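Local coordinates for protein aldehyde dehydrogenase (Staphylococcus aureus, PDB 6K10) that catalyses the NAD+-dependent oxidation of the carotenoid aldehyde 4,4'-diaponeurosporen-4-al to 4,4'-diaponeurosporenoic acid in the biosynthesis of the virulence pigment staphyloxanthin, at residues A[78-81]-A[87-90]; A[38-43]-A[131-136]; A[273-278]-A[325-330]. The protein carries 1 engineered substitution. All coordinates share one frame; numbering follows the deposited sequence.

Contact 1: A[78-81]-A[87-90]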
ATOM      1  N   ILE A  78      20.414 -10.108  -1.083  1.00 22.64           N
ATOM      2  CA  ILE A  78      20.555 -10.400  -2.509  1.00 26.22           C
ATOM      3  C   ILE A  78      20.495 -11.900  -2.744  1.00 29.38           C
ATOM      4  O   ILE A  78      19.790 -12.382  -3.639  1.00 27.05           O
ATOM      5  CB  ILE A  78      21.868  -9.813  -3.060  1.00 26.68           C
ATOM      6  CG1 ILE A  78      21.873  -8.290  -2.973  1.00 28.45           C
ATOM      7  CG2 ILE A  78      22.089 -10.266  -4.500  1.00 27.22           C
ATOM      8  CD1 ILE A  78      23.239  -7.678  -3.185  1.00 28.91           C
ATOM      9  N   LYS A  79      21.243 -12.657  -1.941  1.00 28.40           N
ATOM     10  CA  LYS A  79      21.254 -14.110  -2.061  1.00 30.62           C
ATOM     11  C   LYS A  79      19.846 -14.688  -1.957  1.00 27.80           C
ATOM     12  O   LYS A  79      19.448 -15.529  -2.769  1.00 26.02           O
ATOM     13  CB  LYS A  79      22.176 -14.702  -0.992  1.00 35.20           C
ATOM     14  CG  LYS A  79      22.300 -16.209  -1.002  1.00 38.56           C
ATOM     15  CD  LYS A  79      21.396 -16.806   0.065  1.00 41.59           C
ATOM     16  CE  LYS A  79      21.614 -18.295   0.236  1.00 40.05           C
ATOM     17  NZ  LYS A  79      21.460 -18.758   1.643  1.00 42.16           N
ATOM     18  N   ILE A  80      19.075 -14.238  -0.964  1.00 27.29           N
ATOM     19  CA  ILE A  80      17.739 -14.794  -0.735  1.00 25.94           C
ATOM     20  C   ILE A  80      16.800 -14.414  -1.873  1.00 26.89           C
ATOM     21  O   ILE A  80      16.044 -15.250  -2.386  1.00 26.91           O
ATOM     22  CB  ILE A  80      17.190 -14.330   0.628  1.00 27.55           C
ATOM     23  CG1 ILE A  80      18.010 -14.946   1.767  1.00 31.41           C
ATOM     24  CG2 ILE A  80      15.702 -14.665   0.762  1.00 26.98           C
ATOM     25  CD1 ILE A  80      17.914 -14.188   3.082  1.00 35.52           C
ATOM     26  N   ALA A  81      16.825 -13.143  -2.279  1.00 26.03           N
ATOM     27  CA  ALA A  81      15.972 -12.700  -3.378  1.00 27.54           C
ATOM     28  C   ALA A  81      16.275 -13.457  -4.666  1.00 27.67           C
ATOM     29  O   ALA A  81      15.356 -13.854  -5.394  1.00 27.75           O
ATOM     30  CB  ALA A  81      16.140 -11.196  -3.595  1.00 28.92           C
ATOM     31  N   ASN A  87       9.960 -18.299  -7.050  1.00 30.65           N
ATOM     32  CA  ASN A  87       8.812 -18.422  -6.157  1.00 26.97           C
ATOM     33  C   ASN A  87       8.045 -17.109  -6.063  1.00 26.57           C
ATOM     34  O   ASN A  87       6.811 -17.088  -6.174  1.00 30.59           O
ATOM     35  CB  ASN A  87       9.275 -18.871  -4.771  1.00 29.94           C
ATOM     36  CG  ASN A  87       8.116 -19.126  -3.815  1.00 34.66           C
ATOM     37  OD1 ASN A  87       7.041 -19.567  -4.219  1.00 37.81           O
ATOM     38  ND2 ASN A  87       8.337 -18.844  -2.532  1.00 37.14           N
ATOM     39  N   TRP A  88       8.765 -15.999  -5.869  1.00 21.65           N
ATOM     40  CA  TRP A  88       8.107 -14.709  -5.670  1.00 27.13           C
ATOM     41  C   TRP A  88       7.377 -14.236  -6.920  1.00 25.98           C
ATOM     42  O   TRP A  88       6.276 -13.678  -6.827  1.00 27.34           O
ATOM     43  CB  TRP A  88       9.117 -13.644  -5.247  1.00 28.32           C
ATOM     44  CG  TRP A  88       9.774 -13.870  -3.921  1.00 29.22           C
ATOM     45  CD1 TRP A  88       9.480 -14.837  -3.010  1.00 30.74           C
ATOM     46  CD2 TRP A  88      10.823 -13.080  -3.340  1.00 29.24           C
ATOM     47  NE1 TRP A  88      10.287 -14.714  -1.906  1.00 30.84           N
ATOM     48  CE2 TRP A  88      11.121 -13.641  -2.082  1.00 30.18           C
ATOM     49  CE3 TRP A  88      11.544 -11.957  -3.766  1.00 28.41           C
ATOM     50  CZ2 TRP A  88      12.104 -13.123  -1.246  1.00 29.62           C
ATOM     51  CZ3 TRP A  88      12.523 -11.442  -2.934  1.00 28.18           C
ATOM     52  CH2 TRP A  88      12.793 -12.026  -1.687  1.00 28.69           C
ATOM     53  N   THR A  89       7.980 -14.420  -8.094  1.00 24.99           N
ATOM     54  CA  THR A  89       7.470 -13.802  -9.313  1.00 26.03           C
ATOM     55  C   THR A  89       6.473 -14.662 -10.074  1.00 27.64           C
ATOM     56  O   THR A  89       5.733 -14.125 -10.907  1.00 28.78           O
ATOM     57  CB  THR A  89       8.625 -13.455 -10.263  1.00 26.92           C
ATOM     58  OG1 THR A  89       9.277 -14.663 -10.681  1.00 26.54           O
ATOM     59  CG2 THR A  89       9.633 -12.535  -9.590  1.00 26.42           C
ATOM     60  N   LYS A  90       6.423 -15.965  -9.811  1.00 27.56           N
ATOM     61  CA  LYS A  90       5.612 -16.844 -10.641  1.00 29.63           C
ATOM     62  C   LYS A  90       4.125 -16.568 -10.447  1.00 27.53           C
ATOM     63  O   LYS A  90       3.657 -16.346  -9.328  1.00 25.23           O
ATOM     64  CB  LYS A  90       5.959 -18.314 -10.352  1.00 34.84           C
ATOM     65  CG  LYS A  90       5.125 -19.016  -9.289  1.00 38.40           C
ATOM     66  CD  LYS A  90       5.386 -20.523  -9.275  1.00 41.23           C
TER

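Contact 2: A[38-43]-A[131-136]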
ATOM      1  N   LYS A  38      23.001 -11.106  -9.379  1.00 27.07           N
ATOM      2  CA  LYS A  38      24.359 -11.644  -9.326  1.00 26.15           C
ATOM      3  C   LYS A  38      25.388 -10.536  -9.483  1.00 25.73           C
ATOM      4  O   LYS A  38      26.342 -10.440  -8.701  1.00 27.83           O
ATOM      5  CB  LYS A  38      24.570 -12.694 -10.418  1.00 31.44           C
ATOM      6  CG  LYS A  38      23.608 -13.853 -10.401  1.00 36.48           C
ATOM      7  N   LYS A  39      25.217  -9.700 -10.507  1.00 25.86           N
ATOM      8  CA  LYS A  39      26.159  -8.613 -10.742  1.00 27.91           C
ATOM      9  C   LYS A  39      26.201  -7.660  -9.556  1.00 25.57           C
ATOM     10  O   LYS A  39      27.275  -7.190  -9.169  1.00 24.77           O
ATOM     11  CB  LYS A  39      25.786  -7.870 -12.026  1.00 30.80           C
ATOM     12  CG  LYS A  39      26.002  -8.685 -13.295  1.00 30.62           C
ATOM     13  CD  LYS A  39      25.209  -8.113 -14.457  1.00 35.13           C
ATOM     14  CE  LYS A  39      25.650  -6.697 -14.786  1.00 36.03           C
ATOM     15  NZ  LYS A  39      24.788  -6.082 -15.836  1.00 40.24           N
ATOM     16  N   LEU A  40      25.042  -7.376  -8.956  1.00 26.85           N
ATOM     17  CA  LEU A  40      25.003  -6.518  -7.776  1.00 22.81           C
ATOM     18  C   LEU A  40      25.810  -7.119  -6.632  1.00 24.33           C
ATOM     19  O   LEU A  40      26.574  -6.419  -5.957  1.00 24.59           O
ATOM     20  CB  LEU A  40      23.556  -6.288  -7.343  1.00 23.39           C
ATOM     21  CG  LEU A  40      23.350  -5.273  -6.216  1.00 25.46           C
ATOM     22  CD1 LEU A  40      23.875  -3.907  -6.629  1.00 28.35           C
ATOM     23  CD2 LEU A  40      21.885  -5.195  -5.821  1.00 24.23           C
ATOM     24  N   SER A  41      25.646  -8.422  -6.397  1.00 23.45           N
ATOM     25  CA  SER A  41      26.389  -9.092  -5.335  1.00 26.28           C
ATOM     26  C   SER A  41      27.886  -9.078  -5.614  1.00 26.28           C
ATOM     27  O   SER A  41      28.689  -8.725  -4.742  1.00 25.89           O
ATOM     28  CB  SER A  41      25.887 -10.526  -5.179  1.00 30.69           C
ATOM     29  OG  SER A  41      26.569 -11.187  -4.131  1.00 35.67           O
ATOM     30  N   LYS A  42      28.279  -9.483  -6.826  1.00 23.85           N
ATOM     31  CA  LYS A  42      29.684  -9.438  -7.218  1.00 24.34           C
ATOM     32  C   LYS A  42      30.252  -8.035  -7.062  1.00 24.72           C
ATOM     33  O   LYS A  42      31.395  -7.856  -6.626  1.00 23.60           O
ATOM     34  CB  LYS A  42      29.828  -9.914  -8.664  1.00 27.54           C
ATOM     35  CG  LYS A  42      31.077  -9.414  -9.372  1.00 32.23           C
ATOM     36  CD  LYS A  42      31.169  -9.962 -10.787  1.00 38.49           C
ATOM     37  CE  LYS A  42      32.060  -9.090 -11.660  1.00 42.04           C
ATOM     38  NZ  LYS A  42      32.116  -9.593 -13.060  1.00 45.21           N
ATOM     39  N   ALA A  43      29.453  -7.028  -7.400  1.00 25.29           N
ATOM     40  CA  ALA A  43      29.920  -5.652  -7.359  1.00 24.57           C
ATOM     41  C   ALA A  43      30.154  -5.181  -5.925  1.00 22.65           C
ATOM     42  O   ALA A  43      31.156  -4.512  -5.643  1.00 25.09           O
ATOM     43  CB  ALA A  43      28.907  -4.773  -8.086  1.00 26.37           C
ATOM     44  N   PRO A 131      16.028  -1.491  -0.557  1.00 20.87           N
ATOM     45  CA  PRO A 131      14.970  -1.179  -1.539  1.00 22.64           C
ATOM     46  C   PRO A 131      15.338  -1.579  -2.955  1.00 22.59           C
ATOM     47  O   PRO A 131      14.488  -2.114  -3.681  1.00 21.19           O
ATOM     48  CB  PRO A 131      14.788   0.341  -1.406  1.00 22.36           C
ATOM     49  CG  PRO A 131      15.395   0.706  -0.124  1.00 25.90           C
ATOM     50  CD  PRO A 131      16.478  -0.283   0.157  1.00 24.01           C
ATOM     51  N   LEU A 132      16.590  -1.351  -3.362  1.00 20.60           N
ATOM     52  CA  LEU A 132      16.994  -1.650  -4.734  1.00 20.43           C
ATOM     53  C   LEU A 132      16.815  -3.127  -5.063  1.00 20.80           C
ATOM     54  O   LEU A 132      16.365  -3.476  -6.163  1.00 21.13           O
ATOM     55  CB  LEU A 132      18.447  -1.237  -4.957  1.00 20.97           C
ATOM     56  CG  LEU A 132      18.943  -1.412  -6.394  1.00 23.46           C
ATOM     57  CD1 LEU A 132      18.222  -0.447  -7.327  1.00 25.94           C
ATOM     58  CD2 LEU A 132      20.452  -1.241  -6.491  1.00 22.31           C
ATOM     59  N   ILE A 133      17.176  -4.009  -4.127  1.00 17.84           N
ATOM     60  CA  ILE A 133      16.981  -5.442  -4.334  1.00 21.04           C
ATOM     61  C   ILE A 133      15.528  -5.727  -4.687  1.00 20.36           C
ATOM     62  O   ILE A 133      15.230  -6.453  -5.640  1.00 22.12           O
ATOM     63  CB  ILE A 133      17.416  -6.232  -3.088  1.00 23.62           C
ATOM     64  CG1 ILE A 133      18.917  -6.086  -2.849  1.00 24.01           C
ATOM     65  CG2 ILE A 133      17.055  -7.694  -3.246  1.00 22.98           C
ATOM     66  CD1 ILE A 133      19.334  -6.456  -1.443  1.00 23.14           C
ATOM     67  N   GLY A 134      14.602  -5.146  -3.921  1.00 20.80           N
ATOM     68  CA  GLY A 134      13.192  -5.328  -4.224  1.00 21.95           C
ATOM     69  C   GLY A 134      12.824  -4.788  -5.592  1.00 21.94           C
ATOM     70  O   GLY A 134      12.114  -5.439  -6.361  1.00 20.89           O
ATOM     71  N   ALA A 135      13.313  -3.588  -5.917  1.00 21.54           N
ATOM     72  CA  ALA A 135      13.021  -2.995  -7.218  1.00 21.77           C
ATOM     73  C   ALA A 135      13.571  -3.855  -8.348  1.00 21.21           C
ATOM     74  O   ALA A 135      12.892  -4.083  -9.356  1.00 26.45           O
ATOM     75  CB  ALA A 135      13.593  -1.579  -7.289  1.00 22.63           C
ATOM     76  N   ILE A 136      14.807  -4.339  -8.198  1.00 19.91           N
ATOM     77  CA  ILE A 136      15.401  -5.208  -9.214  1.00 22.04           C
ATOM     78  C   ILE A 136      14.588  -6.486  -9.356  1.00 23.95           C
ATOM     79  O   ILE A 136      14.179  -6.866 -10.460  1.00 24.94           O
ATOM     80  CB  ILE A 136      16.867  -5.524  -8.867  1.00 20.15           C
ATOM     81  CG1 ILE A 136      17.754  -4.296  -9.068  1.00 22.03           C
ATOM     82  CG2 ILE A 136      17.368  -6.693  -9.706  1.00 19.28           C
ATOM     83  CD1 ILE A 136      19.175  -4.497  -8.579  1.00 23.69           C
TER

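Contact 3: A[273-278]-A[325-330]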
ATOM      1  N   LYS A 273      26.605   0.716  34.047  1.00 22.38           N
ATOM      2  CA  LYS A 273      27.498  -0.436  34.102  1.00 25.46           C
ATOM      3  C   LYS A 273      27.656  -1.082  32.733  1.00 25.58           C
ATOM      4  O   LYS A 273      28.768  -1.452  32.336  1.00 24.68           O
ATOM      5  CB  LYS A 273      26.966  -1.454  35.111  1.00 26.09           C
ATOM      6  CG  LYS A 273      27.714  -2.770  35.108  1.00 32.41           C
ATOM      7  CD  LYS A 273      27.079  -3.752  36.073  1.00 35.19           C
ATOM      8  CE  LYS A 273      27.957  -3.993  37.283  1.00 39.45           C
ATOM      9  NZ  LYS A 273      27.418  -5.089  38.135  1.00 41.81           N
ATOM     10  N   THR A 274      26.553  -1.231  31.999  1.00 24.67           N
ATOM     11  CA  THR A 274      26.601  -1.852  30.678  1.00 22.37           C
ATOM     12  C   THR A 274      27.447  -1.026  29.716  1.00 22.14           C
ATOM     13  O   THR A 274      28.240  -1.572  28.938  1.00 22.91           O
ATOM     14  CB  THR A 274      25.180  -2.019  30.137  1.00 22.41           C
ATOM     15  OG1 THR A 274      24.497  -3.031  30.885  1.00 24.73           O
ATOM     16  CG2 THR A 274      25.203  -2.403  28.664  1.00 20.47           C
ATOM     17  N   LEU A 275      27.288   0.298  29.757  1.00 20.94           N
ATOM     18  CA  LEU A 275      28.069   1.165  28.882  1.00 22.29           C
ATOM     19  C   LEU A 275      29.563   1.025  29.150  1.00 23.53           C
ATOM     20  O   LEU A 275      30.373   1.037  28.216  1.00 23.61           O
ATOM     21  CB  LEU A 275      27.616   2.614  29.051  1.00 24.42           C
ATOM     22  CG  LEU A 275      26.224   2.900  28.489  1.00 21.73           C
ATOM     23  CD1 LEU A 275      25.713   4.264  28.931  1.00 22.56           C
ATOM     24  CD2 LEU A 275      26.248   2.795  26.973  1.00 21.82           C
ATOM     25  N   ARG A 276      29.947   0.877  30.421  1.00 21.71           N
ATOM     26  CA  ARG A 276      31.351   0.633  30.739  1.00 23.88           C
ATOM     27  C   ARG A 276      31.800  -0.735  30.236  1.00 22.76           C
ATOM     28  O   ARG A 276      32.929  -0.885  29.752  1.00 22.31           O
ATOM     29  CB  ARG A 276      31.578   0.756  32.246  1.00 25.04           C
ATOM     30  CG  ARG A 276      31.390   2.166  32.784  1.00 24.67           C
ATOM     31  CD  ARG A 276      32.198   3.174  31.985  1.00 26.64           C
ATOM     32  NE  ARG A 276      31.944   4.545  32.420  1.00 30.75           N
ATOM     33  CZ  ARG A 276      32.316   5.624  31.741  1.00 30.84           C
ATOM     34  NH1 ARG A 276      32.042   6.833  32.211  1.00 35.15           N
ATOM     35  NH2 ARG A 276      32.958   5.496  30.588  1.00 28.97           N
ATOM     36  N   GLU A 277      30.931  -1.744  30.340  1.00 23.57           N
ATOM     37  CA  GLU A 277      31.250  -3.058  29.790  1.00 24.64           C
ATOM     38  C   GLU A 277      31.401  -2.997  28.276  1.00 22.96           C
ATOM     39  O   GLU A 277      32.296  -3.634  27.705  1.00 21.92           O
ATOM     40  CB  GLU A 277      30.161  -4.062  30.172  1.00 25.51           C
ATOM     41  CG  GLU A 277      30.136  -4.430  31.643  1.00 29.71           C
ATOM     42  CD  GLU A 277      28.872  -5.173  32.032  1.00 33.65           C
ATOM     43  OE1 GLU A 277      27.900  -5.151  31.246  1.00 32.20           O
ATOM     44  OE2 GLU A 277      28.851  -5.781  33.121  1.00 38.48           O
ATOM     45  N   PHE A 278      30.527  -2.237  27.611  1.00 21.05           N
ATOM     46  CA  PHE A 278      30.573  -2.118  26.156  1.00 22.32           C
ATOM     47  C   PHE A 278      31.827  -1.388  25.701  1.00 23.27           C
ATOM     48  O   PHE A 278      32.565  -1.872  24.833  1.00 22.80           O
ATOM     49  CB  PHE A 278      29.347  -1.357  25.647  1.00 22.97           C
ATOM     50  CG  PHE A 278      28.098  -2.182  25.540  1.00 24.45           C
ATOM     51  CD1 PHE A 278      27.985  -3.404  26.177  1.00 25.73           C
ATOM     52  CD2 PHE A 278      27.022  -1.712  24.803  1.00 24.98           C
ATOM     53  CE1 PHE A 278      26.822  -4.147  26.072  1.00 26.97           C
ATOM     54  CE2 PHE A 278      25.858  -2.447  24.697  1.00 25.03           C
ATOM     55  CZ  PHE A 278      25.758  -3.666  25.332  1.00 24.15           C
ATOM     56  N   ILE A 325      30.261  12.397  20.410  1.00 19.30           N
ATOM     57  CA  ILE A 325      29.378  12.645  21.541  1.00 22.57           C
ATOM     58  C   ILE A 325      29.300  11.369  22.363  1.00 23.14           C
ATOM     59  O   ILE A 325      28.943  10.307  21.839  1.00 22.16           O
ATOM     60  CB  ILE A 325      27.979  13.104  21.104  1.00 23.65           C
ATOM     61  CG1 ILE A 325      28.088  14.447  20.385  1.00 25.55           C
ATOM     62  CG2 ILE A 325      27.057  13.216  22.310  1.00 23.81           C
ATOM     63  CD1 ILE A 325      26.781  15.060  20.047  1.00 27.78           C
ATOM     64  N   GLU A 326      29.646  11.476  23.641  1.00 23.59           N
ATOM     65  CA  GLU A 326      29.661  10.333  24.535  1.00 23.09           C
ATOM     66  C   GLU A 326      28.239   9.832  24.792  1.00 22.73           C
ATOM     67  O   GLU A 326      27.290  10.621  24.808  1.00 19.63           O
ATOM     68  CB  GLU A 326      30.321  10.729  25.854  1.00 21.69           C
ATOM     69  CG  GLU A 326      30.584   9.594  26.821  1.00 25.01           C
ATOM     70  CD  GLU A 326      31.150  10.083  28.139  1.00 26.90           C
ATOM     71  OE1 GLU A 326      31.709   9.258  28.891  1.00 29.87           O
ATOM     72  OE2 GLU A 326      31.035  11.293  28.426  1.00 28.40           O
ATOM     73  N   PRO A 327      28.062   8.522  24.975  1.00 22.18           N
ATOM     74  CA  PRO A 327      26.770   8.016  25.448  1.00 20.07           C
ATOM     75  C   PRO A 327      26.346   8.736  26.718  1.00 22.17           C
ATOM     76  O   PRO A 327      27.096   8.808  27.694  1.00 24.55           O
ATOM     77  CB  PRO A 327      27.049   6.532  25.700  1.00 22.48           C
ATOM     78  CG  PRO A 327      28.085   6.196  24.695  1.00 21.93           C
ATOM     79  CD  PRO A 327      28.969   7.423  24.595  1.00 22.68           C
ATOM     80  N   THR A 328      25.132   9.280  26.699  1.00 22.49           N
ATOM     81  CA  THR A 328      24.669  10.174  27.749  1.00 18.04           C
ATOM     82  C   THR A 328      23.296   9.743  28.236  1.00 18.67           C
ATOM     83  O   THR A 328      22.391   9.513  27.428  1.00 21.62           O
ATOM     84  CB  THR A 328      24.615  11.620  27.247  1.00 22.02           C
ATOM     85  OG1 THR A 328      25.905  12.002  26.752  1.00 24.22           O
ATOM     86  CG2 THR A 328      24.204  12.561  28.367  1.00 25.48           C
ATOM     87  N   LEU A 329      23.145   9.641  29.554  1.00 20.81           N
ATOM     88  CA  LEU A 329      21.868   9.355  30.191  1.00 21.40           C
ATOM     89  C   LEU A 329      21.372  10.603  30.908  1.00 20.72           C
ATOM     90  O   LEU A 329      22.160  11.327  31.525  1.00 23.33           O
ATOM     91  CB  LEU A 329      21.994   8.202  31.192  1.00 19.26           C
ATOM     92  CG  LEU A 329      22.615   6.893  30.697  1.00 19.51           C
ATOM     93  CD1 LEU A 329      22.630   5.856  31.814  1.00 19.97           C
ATOM     94  CD2 LEU A 329      21.876   6.364  29.482  1.00 18.96           C
ATOM     95  N   LEU A 330      20.066  10.850  30.833  1.00 21.94           N
ATOM     96  CA  LEU A 330      19.436  11.982  31.499  1.00 22.35           C
ATOM     97  C   LEU A 330      18.363  11.488  32.457  1.00 25.08           C
ATOM     98  O   LEU A 330      17.601  10.574  32.130  1.00 25.08           O
ATOM     99  CB  LEU A 330      18.806  12.946  30.495  1.00 20.15           C
ATOM    100  CG  LEU A 330      19.654  13.472  29.341  1.00 23.76           C
ATOM    101  CD1 LEU A 330      18.774  14.277  28.401  1.00 22.61           C
ATOM    102  CD2 LEU A 330      20.812  14.311  29.856  1.00 24.90           C
TER

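Contact 1: A[78-81]-A[87-90]
No polar bond ties Ala81 to Trp88; a side-chain hydrogen bond close by is that of Thr89, whose OG1 bonds to the backbone O of Leu85. The contact itself is an instance of a long helix packing against its own surface: both partners sit on helix 63-89, seven residues apart, and an indole bridges the two turns. Trp88 has CG beside its backbone N and anti to its carbonyl carbon (chi1 -64°), which sends the ring back toward the start of the helix. With CD1 almost eclipsing CA (chi2 -7°), the six-membered ring leads. Its outer corner reaches Ala81, where CZ3 of Trp88 lies 3.7 Å from CB of Ala81. The neighbouring ring carbon is just as near the backbone, CH2 of Trp88 being 3.7 Å from CA of Ala81. Ile80 touches more lightly, its CG2 standing 4.4 Å from CZ2 of Trp88, while the far end of that isoleucine turns off elsewhere. Both residues approach the indole plane obliquely. The small methyl of Ala81 lets the ring settle against the main chain. The CA atoms of Ala81 and Trp88 are 8.4 Å apart, shorter than seven residues of regular alpha-helical rise would give, which suggests that the intervening turns are bent or irregular. Trp88 stands at the C-terminal end of helix 63-89, where it also meets Lys425 of helix 425-430, and Ala81 rests on Ile133 of helix 126-138. Helical geometry ends at once after Thr89, with Lys90 the first residue to leave it. Contact chemistry is thus wholly apolar: dispersion and the burial of about 117 Å² of surface fit the indole to the helix that carries it, and no hydrogen bond across the contact fixes its tilt.

Contact 2: A[38-43]-A[131-136]
Leu40 carries the whole of this contact, one methyl of it meeting three aliphatic side chains of helix 126-138. The close part is at Ile136, whose CD1 comes to 3.9 Å from CD2 of Leu40, the two side chains crossing obliquely. The same methyl has two looser neighbours, with CD2 of Leu40 at 4.3 Å from CD2 of Leu132 and at 4.3 Å from CG1 of Ile133. Leu132 and Ile136, one turn apart and joined by the backbone bond from N of Ile136 to O of Leu132 (2.7 Å), present neighbouring positions of one helix face, and Ile133 adds the third. Leu40 gets its branch there by holding CG anti to its backbone N (chi1 -173°), so that the isobutyl group extends toward helix 126-138. It has far to go: the axes of the two short helical segments come no closer than 11.9 Å and run at 155°, nearly antiparallel. The other flank of the 38-43 helix is different in kind. Lys42 is exposed on the outer side, while Lys39 is partly covered by Phe165 and Thr164, its NZ hydrogen-bonded to OE1 of Gln36. Phe165 packs on Leu40 as well, Tyr169 on Ile136, and helix 151-164 meets Ala43. The contact joins the N-terminal helix layer to helix 126-138, which follows a strand of the sheet that in this family builds the nucleotide-binding domain. An amphipathic helix so placed turns lysines outward and Leu40, with other apolar residues, inward; the join depends on shape and on exclusion of water, with no hydrogen bond across it.

Contact 3: A[273-278]-A[325-330]
The guanidinium of Arg276 and the carboxylate of Glu326 meet obliquely, their planes 57° apart and their side chains crossing at about a right angle. NH1 of Arg276 stands 4.1 Å from OE1 of Glu326, too far for a salt bridge, and each group has a firmer partner elsewhere: NH2 of Arg276 bonds to the backbone O of Gly280, and OE2 of Glu326 to ND1 of His317. A bend at chi2 (-51°) carries the arginine toward Glu326. The other flat group, the ring of Phe278, receives CG2 of Thr274 on one face, 3.5 Å above the plane and toward the rim; Pro451 of the second subunit also packs on this phenylalanine. Between helix and strand the filling is apolar. Leu275 points at the strand and straddles CB of Pro327, which lies 4.0 Å from CD2 and 4.2 Å from CD1 of Leu275. CD1 of Leu275 also meets CD2 of Leu329 at 4.4 Å. Thr328, between Pro327 and Leu329, points away from the helix, whereas they point toward it; its OG1 donates to O of Glu326 (2.8 Å) from 44° out of the carbonyl plane and is also bonded to N of Gly316. Phe244 of helix 232-244 packs on both Leu275 and Pro327. This is the helix-on-sheet layering of the family's catalytic domain, helix 264-279 lying against the interrupted strand 324-330. The chemistry is a leucine-proline seam with a charged pair at its border, whose attraction is probably modest and long-range, since hydrogen bonds to other residues position both ends.

Contacts 1 and 2 form one continuous body, their centres 12 Å apart: on helix 63-89, Ile78 CG1 meets Ile133 CD1 of helix 126-138 at 3.5 Å and Ile78 CD1 meets Leu40 CD2 of helix 30-46 at 3.9 Å. Contact 3 stands apart, about 41 and 37 Å from their centres, on the opposite side of the chain's centre from contact 1. All three are mainly buried, but contact 1 has a partly exposed isoleucine and contact 3 a partly exposed arginine, whereas every touching residue of contact 2 is buried. The first two are helical and purely aliphatic or aromatic; contact 3 joins helix to strand and adds opposite charges.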